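Local coordinates for phage-like element PBSX protein XkdH (Bacillus subtilis, PDB 3F3B), which is of unknown function but belongs to a phage-barrel family, and so probably has a structural part in the phage-like PBSX particle, at residues 13-18 against 84-89; 55-60 against 67-72; 95-100 against 108-113. All blocks are in the same frame, centred on the assembly; numbering follows the deposited sequence.

Contact 1: residues 13-18 against 84-89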
loop_
_atom_site.group_PDB
_atom_site.type_symbol
_atom_site.label_atom_id
_atom_site.label_comp_id
_atom_site.label_asym_id
_atom_site.label_seq_id
_atom_site.Cartn_x
_atom_site.Cartn_y
_atom_site.Cartn_z
ATOM N N ILE A 13 3.444 -5.307 -4.453
ATOM C CA ILE A 13 2.278 -4.454 -4.525
ATOM C C ILE A 13 1.022 -5.257 -4.874
ATOM O O ILE A 13 1.059 -6.149 -5.717
ATOM C CB ILE A 13 2.506 -3.348 -5.580
ATOM C CG1 ILE A 13 3.821 -2.617 -5.288
ATOM C CG2 ILE A 13 1.373 -2.351 -5.545
ATOM C CD1 ILE A 13 4.246 -1.619 -6.369
ATOM N N TYR A 14 -0.081 -4.924 -4.211
ATOM C CA TYR A 14 -1.372 -5.576 -4.421
ATOM C C TYR A 14 -2.398 -4.499 -4.728
ATOM O O TYR A 14 -2.533 -3.529 -3.976
ATOM C CB TYR A 14 -1.843 -6.306 -3.154
ATOM C CG TYR A 14 -0.923 -7.388 -2.644
ATOM C CD1 TYR A 14 -1.322 -8.726 -2.648
ATOM C CD2 TYR A 14 0.335 -7.073 -2.130
ATOM C CE1 TYR A 14 -0.488 -9.725 -2.147
ATOM C CE2 TYR A 14 1.178 -8.058 -1.632
ATOM C CZ TYR A 14 0.764 -9.383 -1.642
ATOM O OH TYR A 14 1.609 -10.361 -1.163
ATOM N N HIS A 15 -3.143 -4.682 -5.810
ATOM C CA HIS A 15 -4.158 -3.717 -6.187
ATOM C C HIS A 15 -5.541 -4.120 -5.693
ATOM O O HIS A 15 -5.878 -5.304 -5.663
ATOM C CB HIS A 15 -4.203 -3.572 -7.702
ATOM C CG HIS A 15 -2.899 -3.178 -8.311
ATOM N ND1 HIS A 15 -2.088 -2.204 -7.767
ATOM C CD2 HIS A 15 -2.289 -3.585 -9.447
ATOM C CE1 HIS A 15 -1.036 -2.026 -8.543
ATOM N NE2 HIS A 15 -1.133 -2.851 -9.570
ATOM N N GLU A 16 -6.337 -3.135 -5.297
ATOM C CA GLU A 16 -7.694 -3.412 -4.863
ATOM C C GLU A 16 -8.397 -3.942 -6.112
ATOM O O GLU A 16 -8.139 -3.472 -7.220
ATOM C CB GLU A 16 -8.377 -2.127 -4.378
ATOM C CG GLU A 16 -7.816 -1.574 -3.072
ATOM C CD GLU A 16 -8.333 -2.312 -1.840
ATOM O OE1 GLU A 16 -8.507 -3.551 -1.911
ATOM O OE2 GLU A 16 -8.556 -1.658 -0.794
ATOM N N ALA A 17 -9.267 -4.928 -5.947
ATOM C CA ALA A 17 -9.971 -5.484 -7.092
ATOM C C ALA A 17 -11.425 -5.781 -6.759
ATOM O O ALA A 17 -11.760 -6.097 -5.617
ATOM C CB ALA A 17 -9.269 -6.761 -7.573
ATOM N N ALA A 18 -12.289 -5.657 -7.761
ATOM C CA ALA A 18 -13.705 -5.937 -7.572
ATOM C C ALA A 18 -13.852 -7.452 -7.573
ATOM O O ALA A 18 -13.375 -8.124 -8.491
ATOM C CB ALA A 18 -14.521 -5.326 -8.698
ATOM N N VAL A 84 -3.792 4.189 -5.930
ATOM C CA VAL A 84 -4.067 4.486 -4.536
ATOM C C VAL A 84 -4.863 3.323 -3.945
ATOM O O VAL A 84 -5.605 2.632 -4.650
ATOM C CB VAL A 84 -4.825 5.827 -4.373
ATOM C CG1 VAL A 84 -5.332 5.977 -2.956
ATOM C CG2 VAL A 84 -3.882 6.982 -4.693
ATOM N N ASN A 85 -4.671 3.105 -2.649
ATOM C CA ASN A 85 -5.311 2.025 -1.922
ATOM C C ASN A 85 -4.572 0.734 -2.226
ATOM O O ASN A 85 -5.025 -0.355 -1.872
ATOM C CB ASN A 85 -6.791 1.916 -2.282
ATOM C CG ASN A 85 -7.583 3.112 -1.808
ATOM O OD1 ASN A 85 -7.552 3.464 -0.631
ATOM N ND2 ASN A 85 -8.298 3.751 -2.727
ATOM N N ASP A 86 -3.431 0.860 -2.896
ATOM C CA ASP A 86 -2.606 -0.301 -3.188
ATOM C C ASP A 86 -2.062 -0.756 -1.851
ATOM O O ASP A 86 -1.872 0.068 -0.951
ATOM C CB ASP A 86 -1.388 0.068 -4.034
ATOM C CG ASP A 86 -1.632 -0.063 -5.502
ATOM O OD1 ASP A 86 -2.733 -0.527 -5.883
ATOM O OD2 ASP A 86 -0.712 0.302 -6.269
ATOM N N LYS A 87 -1.806 -2.051 -1.714
ATOM C CA LYS A 87 -1.204 -2.560 -0.490
ATOM C C LYS A 87 0.218 -2.945 -0.870
ATOM O O LYS A 87 0.424 -3.708 -1.816
ATOM C CB LYS A 87 -1.931 -3.799 0.035
ATOM C CG LYS A 87 -1.198 -4.473 1.206
ATOM C CD LYS A 87 -2.008 -5.597 1.848
ATOM C CE LYS A 87 -2.220 -6.766 0.897
ATOM N NZ LYS A 87 -3.002 -7.849 1.542
ATOM N N ILE A 88 1.203 -2.400 -0.172
ATOM C CA ILE A 88 2.574 -2.763 -0.478
ATOM C C ILE A 88 3.160 -3.468 0.734
ATOM O O ILE A 88 2.877 -3.105 1.879
ATOM C CB ILE A 88 3.457 -1.536 -0.838
ATOM C CG1 ILE A 88 3.736 -0.699 0.412
ATOM C CG2 ILE A 88 2.776 -0.704 -1.922
ATOM C CD1 ILE A 88 4.788 0.378 0.206
ATOM N N ILE A 89 3.956 -4.497 0.468
ATOM C CA ILE A 89 4.595 -5.271 1.517
ATOM C C ILE A 89 6.095 -4.999 1.461
ATOM O O ILE A 89 6.753 -5.314 0.466
ATOM C CB ILE A 89 4.381 -6.780 1.309
ATOM C CG1 ILE A 89 2.888 -7.097 1.133
ATOM C CG2 ILE A 89 4.992 -7.545 2.475
ATOM C CD1 ILE A 89 2.061 -7.002 2.385
HETATM O O HOH W 1 -5.263 -0.518 -5.694
#

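Contact 2: residues 55-60 against 67-72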
loop_
_atom_site.group_PDB
_atom_site.type_symbol
_atom_site.label_atom_id
_atom_site.label_comp_id
_atom_site.label_asym_id
_atom_site.label_seq_id
_atom_site.Cartn_x
_atom_site.Cartn_y
_atom_site.Cartn_z
ATOM N N LYS A 55 10.222 10.005 6.091
ATOM C CA LYS A 55 9.901 8.858 6.928
ATOM C C LYS A 55 9.460 9.292 8.321
ATOM O O LYS A 55 10.004 10.233 8.904
ATOM C CB LYS A 55 11.097 7.918 7.013
ATOM C CG LYS A 55 11.602 7.475 5.652
ATOM C CD LYS A 55 12.545 6.290 5.758
ATOM C CE LYS A 55 13.739 6.596 6.638
ATOM N NZ LYS A 55 14.674 5.436 6.695
ATOM N N THR A 56 8.458 8.595 8.838
ATOM C CA THR A 56 7.890 8.879 10.144
ATOM C C THR A 56 7.846 7.582 10.939
ATOM O O THR A 56 7.510 6.532 10.400
ATOM C CB THR A 56 6.451 9.451 9.990
ATOM O OG1 THR A 56 6.522 10.771 9.437
ATOM C CG2 THR A 56 5.720 9.495 11.325
ATOM N N GLN A 57 8.194 7.655 12.217
ATOM C CA GLN A 57 8.180 6.479 13.075
ATOM C C GLN A 57 7.148 6.709 14.160
ATOM O O GLN A 57 6.667 7.829 14.326
ATOM C CB GLN A 57 9.560 6.269 13.702
ATOM C CG GLN A 57 10.645 5.909 12.699
ATOM C CD GLN A 57 12.044 5.933 13.299
ATOM O OE1 GLN A 57 12.625 7.002 13.518
ATOM N NE2 GLN A 57 12.588 4.750 13.573
ATOM N N GLN A 58 6.792 5.656 14.885
ATOM C CA GLN A 58 5.819 5.783 15.961
ATOM C C GLN A 58 6.022 4.665 16.974
ATOM O O GLN A 58 6.462 3.570 16.626
ATOM C CB GLN A 58 4.390 5.744 15.404
ATOM C CG GLN A 58 3.733 4.373 15.389
ATOM C CD GLN A 58 2.361 4.400 14.726
ATOM O OE1 GLN A 58 2.251 4.447 13.499
ATOM N NE2 GLN A 58 1.310 4.384 15.539
ATOM N N LEU A 59 5.726 4.949 18.235
ATOM C CA LEU A 59 5.890 3.948 19.278
ATOM C C LEU A 59 4.576 3.188 19.348
ATOM O O LEU A 59 3.524 3.788 19.558
ATOM C CB LEU A 59 6.187 4.623 20.618
ATOM C CG LEU A 59 6.755 3.730 21.722
ATOM C CD1 LEU A 59 8.133 3.239 21.316
ATOM C CD2 LEU A 59 6.839 4.508 23.027
ATOM N N ILE A 60 4.631 1.872 19.159
ATOM C CA ILE A 60 3.416 1.070 19.185
ATOM C C ILE A 60 3.320 0.167 20.405
ATOM O O ILE A 60 2.342 -0.560 20.567
ATOM C CB ILE A 60 3.288 0.201 17.908
ATOM C CG1 ILE A 60 4.291 -0.957 17.946
ATOM C CG2 ILE A 60 3.533 1.061 16.671
ATOM C CD1 ILE A 60 4.183 -1.905 16.757
ATOM N N THR A 67 9.178 0.565 18.161
ATOM C CA THR A 67 8.997 1.635 17.209
ATOM C C THR A 67 9.030 1.111 15.794
ATOM O O THR A 67 9.912 0.341 15.431
ATOM C CB THR A 67 10.067 2.715 17.393
ATOM O OG1 THR A 67 9.826 3.400 18.632
ATOM C CG2 THR A 67 10.028 3.716 16.240
ATOM N N VAL A 68 8.047 1.530 15.004
ATOM C CA VAL A 68 7.939 1.114 13.612
ATOM C C VAL A 68 7.752 2.352 12.737
ATOM O O VAL A 68 7.564 3.465 13.245
ATOM C CB VAL A 68 6.721 0.199 13.400
ATOM C CG1 VAL A 68 6.786 -0.991 14.336
ATOM C CG2 VAL A 68 5.440 0.986 13.635
ATOM N N TYR A 69 7.818 2.162 11.425
ATOM C CA TYR A 69 7.606 3.269 10.505
ATOM C C TYR A 69 6.100 3.454 10.389
ATOM O O TYR A 69 5.364 2.494 10.179
ATOM C CB TYR A 69 8.213 2.959 9.138
ATOM C CG TYR A 69 9.718 3.059 9.124
ATOM C CD1 TYR A 69 10.350 4.292 8.972
ATOM C CD2 TYR A 69 10.512 1.929 9.303
ATOM C CE1 TYR A 69 11.737 4.401 8.997
ATOM C CE2 TYR A 69 11.899 2.023 9.331
ATOM C CZ TYR A 69 12.505 3.261 9.179
ATOM O OH TYR A 69 13.875 3.357 9.216
ATOM N N HIS A 70 5.639 4.684 10.558
ATOM C CA HIS A 70 4.216 4.959 10.468
ATOM C C HIS A 70 3.845 5.270 9.027
ATOM O O HIS A 70 2.796 4.855 8.535
ATOM C CB HIS A 70 3.852 6.139 11.374
ATOM C CG HIS A 70 2.443 6.614 11.206
ATOM N ND1 HIS A 70 1.351 5.811 11.459
ATOM C CD2 HIS A 70 1.948 7.806 10.796
ATOM C CE1 HIS A 70 0.245 6.488 11.212
ATOM N NE2 HIS A 70 0.579 7.701 10.808
ATOM N N SER A 71 4.717 5.998 8.347
ATOM C CA SER A 71 4.459 6.350 6.967
ATOM C C SER A 71 5.712 6.914 6.310
ATOM O O SER A 71 6.699 7.225 6.978
ATOM C CB SER A 71 3.347 7.392 6.900
ATOM O OG SER A 71 3.803 8.646 7.383
ATOM N N PHE A 72 5.664 7.031 4.993
ATOM C CA PHE A 72 6.768 7.579 4.235
ATOM C C PHE A 72 6.317 7.862 2.827
ATOM O O PHE A 72 5.346 7.287 2.339
ATOM C CB PHE A 72 7.971 6.626 4.193
ATOM C CG PHE A 72 7.608 5.168 4.191
ATOM C CD1 PHE A 72 7.584 4.442 5.383
ATOM C CD2 PHE A 72 7.310 4.511 3.004
ATOM C CE1 PHE A 72 7.271 3.085 5.389
ATOM C CE2 PHE A 72 6.993 3.150 3.000
ATOM C CZ PHE A 72 6.975 2.439 4.195
#

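Contact 3: residues 95-100 against 108-113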
loop_
_atom_site.group_PDB
_atom_site.type_symbol
_atom_site.label_atom_id
_atom_site.label_comp_id
_atom_site.label_asym_id
_atom_site.label_seq_id
_atom_site.Cartn_x
_atom_site.Cartn_y
_atom_site.Cartn_z
ATOM N N TYR A 95 1.468 -1.802 4.066
ATOM C CA TYR A 95 1.321 -0.357 3.928
ATOM C C TYR A 95 0.266 -0.107 2.862
ATOM O O TYR A 95 0.126 -0.891 1.916
ATOM C CB TYR A 95 2.644 0.283 3.495
ATOM C CG TYR A 95 3.737 0.141 4.516
ATOM C CD1 TYR A 95 3.821 1.016 5.598
ATOM C CD2 TYR A 95 4.647 -0.909 4.447
ATOM C CE1 TYR A 95 4.779 0.844 6.589
ATOM C CE2 TYR A 95 5.613 -1.094 5.438
ATOM C CZ TYR A 95 5.672 -0.214 6.507
ATOM O OH TYR A 95 6.603 -0.404 7.504
ATOM N N ILE A 96 -0.492 0.969 3.026
ATOM C CA ILE A 96 -1.508 1.317 2.050
ATOM C C ILE A 96 -1.158 2.676 1.476
ATOM O O ILE A 96 -0.771 3.573 2.219
ATOM C CB ILE A 96 -2.909 1.411 2.685
ATOM C CG1 ILE A 96 -3.232 0.112 3.424
ATOM C CG2 ILE A 96 -3.957 1.663 1.595
ATOM C CD1 ILE A 96 -3.087 -1.130 2.553
ATOM N N LEU A 97 -1.269 2.822 0.160
ATOM C CA LEU A 97 -0.992 4.108 -0.476
ATOM C C LEU A 97 -2.226 4.978 -0.224
ATOM O O LEU A 97 -3.316 4.668 -0.688
ATOM C CB LEU A 97 -0.736 3.910 -1.971
ATOM C CG LEU A 97 0.319 2.830 -2.248
ATOM C CD1 LEU A 97 0.710 2.861 -3.712
ATOM C CD2 LEU A 97 1.552 3.048 -1.371
ATOM N N LYS A 98 -2.053 6.068 0.516
ATOM C CA LYS A 98 -3.185 6.918 0.868
ATOM C C LYS A 98 -3.412 8.145 0.013
ATOM O O LYS A 98 -4.210 8.121 -0.924
ATOM C CB LYS A 98 -3.077 7.350 2.334
ATOM C CG LYS A 98 -2.764 6.200 3.290
ATOM C CD LYS A 98 -3.731 5.030 3.137
ATOM C CE LYS A 98 -5.128 5.365 3.642
ATOM N NZ LYS A 98 -6.049 4.196 3.536
ATOM N N LEU A 99 -2.736 9.233 0.358
ATOM C CA LEU A 99 -2.896 10.472 -0.390
ATOM C C LEU A 99 -2.661 10.214 -1.873
ATOM O O LEU A 99 -2.124 9.166 -2.249
ATOM C CB LEU A 99 -1.924 11.536 0.134
ATOM C CG LEU A 99 -2.175 12.027 1.565
ATOM C CD1 LEU A 99 -3.658 12.374 1.721
ATOM C CD2 LEU A 99 -1.778 10.960 2.573
ATOM N N PRO A 100 -3.076 11.159 -2.736
ATOM C CA PRO A 100 -2.915 11.045 -4.187
ATOM C C PRO A 100 -1.452 10.889 -4.560
ATOM O O PRO A 100 -0.569 11.318 -3.812
ATOM C CB PRO A 100 -3.485 12.364 -4.700
ATOM C CG PRO A 100 -4.522 12.685 -3.697
ATOM C CD PRO A 100 -3.825 12.378 -2.397
ATOM N N TRP A 108 7.039 8.082 -9.630
ATOM C CA TRP A 108 5.702 8.190 -9.066
ATOM C C TRP A 108 5.986 8.457 -7.600
ATOM O O TRP A 108 6.793 7.761 -6.983
ATOM C CB TRP A 108 4.903 6.880 -9.169
ATOM C CG TRP A 108 4.408 6.548 -10.545
ATOM C CD1 TRP A 108 4.846 5.539 -11.349
ATOM C CD2 TRP A 108 3.405 7.250 -11.291
ATOM N NE1 TRP A 108 4.182 5.566 -12.552
ATOM C CE2 TRP A 108 3.291 6.605 -12.546
ATOM C CE3 TRP A 108 2.593 8.362 -11.024
ATOM C CZ2 TRP A 108 2.394 7.035 -13.536
ATOM C CZ3 TRP A 108 1.692 8.793 -12.019
ATOM C CH2 TRP A 108 1.607 8.127 -13.257
ATOM N N GLU A 109 5.359 9.479 -7.041
ATOM C CA GLU A 109 5.545 9.771 -5.627
ATOM C C GLU A 109 4.198 9.579 -4.962
ATOM O O GLU A 109 3.185 10.056 -5.461
ATOM C CB GLU A 109 6.025 11.207 -5.417
ATOM C CG GLU A 109 7.507 11.407 -5.632
ATOM C CD GLU A 109 7.940 12.826 -5.325
ATOM O OE1 GLU A 109 7.202 13.529 -4.597
ATOM O OE2 GLU A 109 9.021 13.231 -5.799
ATOM N N VAL A 110 4.182 8.886 -3.835
ATOM C CA VAL A 110 2.929 8.640 -3.149
ATOM C C VAL A 110 3.211 8.268 -1.709
ATOM O O VAL A 110 4.203 7.607 -1.426
ATOM C CB VAL A 110 2.160 7.490 -3.833
ATOM C CG1 VAL A 110 2.977 6.195 -3.752
ATOM C CG2 VAL A 110 0.783 7.324 -3.197
ATOM N N VAL A 111 2.334 8.693 -0.804
ATOM C CA VAL A 111 2.484 8.406 0.613
ATOM C C VAL A 111 1.949 7.021 0.965
ATOM O O VAL A 111 0.856 6.628 0.537
ATOM C CB VAL A 111 1.735 9.461 1.477
ATOM C CG1 VAL A 111 1.730 9.038 2.939
ATOM C CG2 VAL A 111 2.411 10.839 1.329
ATOM N N ALA A 112 2.737 6.275 1.735
ATOM C CA ALA A 112 2.339 4.948 2.186
ATOM C C ALA A 112 2.093 5.066 3.697
ATOM O O ALA A 112 2.828 5.769 4.388
ATOM C CB ALA A 112 3.447 3.947 1.900
ATOM N N VAL A 113 1.059 4.402 4.210
ATOM C CA VAL A 113 0.769 4.479 5.634
ATOM C C VAL A 113 0.585 3.092 6.249
ATOM O O VAL A 113 -0.069 2.225 5.669
ATOM C CB VAL A 113 -0.508 5.350 5.913
ATOM C CG1 VAL A 113 -0.772 5.442 7.415
ATOM C CG2 VAL A 113 -0.317 6.755 5.363
#

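Contact 1: residues 13-18 against 84-89
Ile13 and Tyr14 pair with Ile88 and Lys87 along two antiparallel backbones, and the face carrying Ile13 and Ile88 is buried. There the two isoleucines run alongside each other with their ends to the same side, Ile13 CG1 4.0 Å from Ile88 CG2, while Ile13 CG2 rests against the carboxylate of Asp86. In the break of strand 9-19, His15 ND1 donates to Asp86 OD1 over 2.6 Å. The acceptor lies close to the imidazole plane, but the donor stands 43° out of the carboxylate plane. Arg83 N holds the other oxygen, OD2, and a water links OD1 to Glu16 N, occupying both oxygens of this buried carboxylate. Tyr14 and Lys87 exchange both backbone bonds, 2.7 Å from Tyr14 N to Lys87 O and 2.8 Å from Lys87 N to Tyr14 O.

The opposite face is more open. Lys87 runs extended to CD, then bends (chi3 66°), bringing CE over one face of the Tyr14 ring; NZ stands 4.7 Å from the ring centroid, a cation-pi contact. Ile89 CG1 approaches Tyr14 CE2 obliquely at 3.4 Å. Beyond the His15-Asp86 pair, toward Glu16 and Asn85, the backbones separate, and Glu16 CG lies 3.3 Å from Asn85 O, near Asn85 CB. This is the 9-19/87-90 pairing of a closed six-stranded antiparallel barrel, consistent with the phage-barrel clan, finished by a His-carboxylate hydrogen bond.

Contact 2: residues 55-60 against 67-72
Thr56 of one strand faces both His70 and Ser71 of the other, a classic beta bulge in the hairpin formed by strands 48-61 and 66-77. Backbone bonds carry the pairing. Thr56 N donates to Ser71 O and Thr56 O accepts from His70 N at 2.6 Å, the latter donor tilted out of the carbonyl plane. Beyond the bulge Gln58 and Val68 form an ordinary hydrogen-bonded pair, 2.8 Å from Gln58 N to Val68 O and 3.1 Å from Val68 N to Gln58 O.

Polar side-chain contacts are fewer and weak. With Gln58 CD anti along the chain (chi2 -176°), the amide lies by the ring and OE1 is 2.6 Å from His70 ND1, but the N-H points well off the oxygen (120° at the hydrogen), and the amide and imidazole planes are 69° apart. Lys55 NZ makes a weak, long bond to Tyr69 OH, 3.4 Å.

Nonpolar contact is spread among small groups. Ile60 CG2 touches Val68 CG2 at 3.6 Å, and Ile60 CD1 lies near Val68 CG1. Gln57 CB meets Thr67 CG2 at 3.6 Å where the two side chains cross at about a right angle, and Lys55 CD and CE pack near Tyr69 CE1. Thr56 CG2 comes to the edge of the His70 ring. At the inner end, Phe72 is the buried residue, its ring stacked on Phe52 and meeting Tyr95.

All four well-formed bonds run between backbone atoms while the two side-chain bonds are weak, which suggests that the side chains add mainly packing.

Contact 3: residues 95-100 against 108-113
Leu97 and Ala112 sit opposite each other as a non-hydrogen-bonded pair, joining antiparallel neighbours of the six-stranded beta barrel, strands 93-97 and 107-114. Leu97 CD2 rests on Ala112 CB at 3.9 Å, and Tyr95 CB approaches the same methyl at 4.1 Å from two residues earlier on the same strand as Leu97. Leu97 also crosses Val110 at about a right angle, CB meeting Val110 CG2. A chi2 of -170° leaves CD1 of Leu97 anti along the chain, toward Val110 CG1, so that both methyls are used across the strands.

Backbone bonds set this register. Ile96 and Val113 bond in both directions, 3.0 Å from Ile96 N to Val113 O and 2.8 Å from Val113 N to Ile96 O. Lys98 N donates to Val111 O at 3.0 Å, and Leu99 lies alongside Val111, CD2 against CB.

Further out, Ile88 and Ile82 touch Leu97, while Phe76 and Val74 of strand 66-77 back Val110 and Ala112. The carboxylate of Glu109 is paired with Arg104 in a salt bridge.

On the face that carries Val113, the aliphatic part of Lys98 crosses that valine at about a right angle, its CG 3.3 Å from Val113 CG2 and 3.6 Å from Val113 CB.

In the fold
All three contacts are strand pairings of one closed antiparallel barrel. Contacts 1 and 3 have centres about 11 Å apart and share a seam, where Ile88 N lies 2.8 Å from Tyr95 O and Asn85 N 2.9 Å from Leu97 O, both probable hydrogen bonds. Contact 2 joins contact 3 across the pairing of strands 66-77 and 107-114, with Phe72 O 2.9 Å from Ala112 N. Contacts 1 and 2 do not touch; their centres are about 20 Å apart, and contact 2 is nested in the loop that contact 1 closes. A phosphate, probably carried over from crystallisation, lies about 6 Å from the Tyr95 side chain.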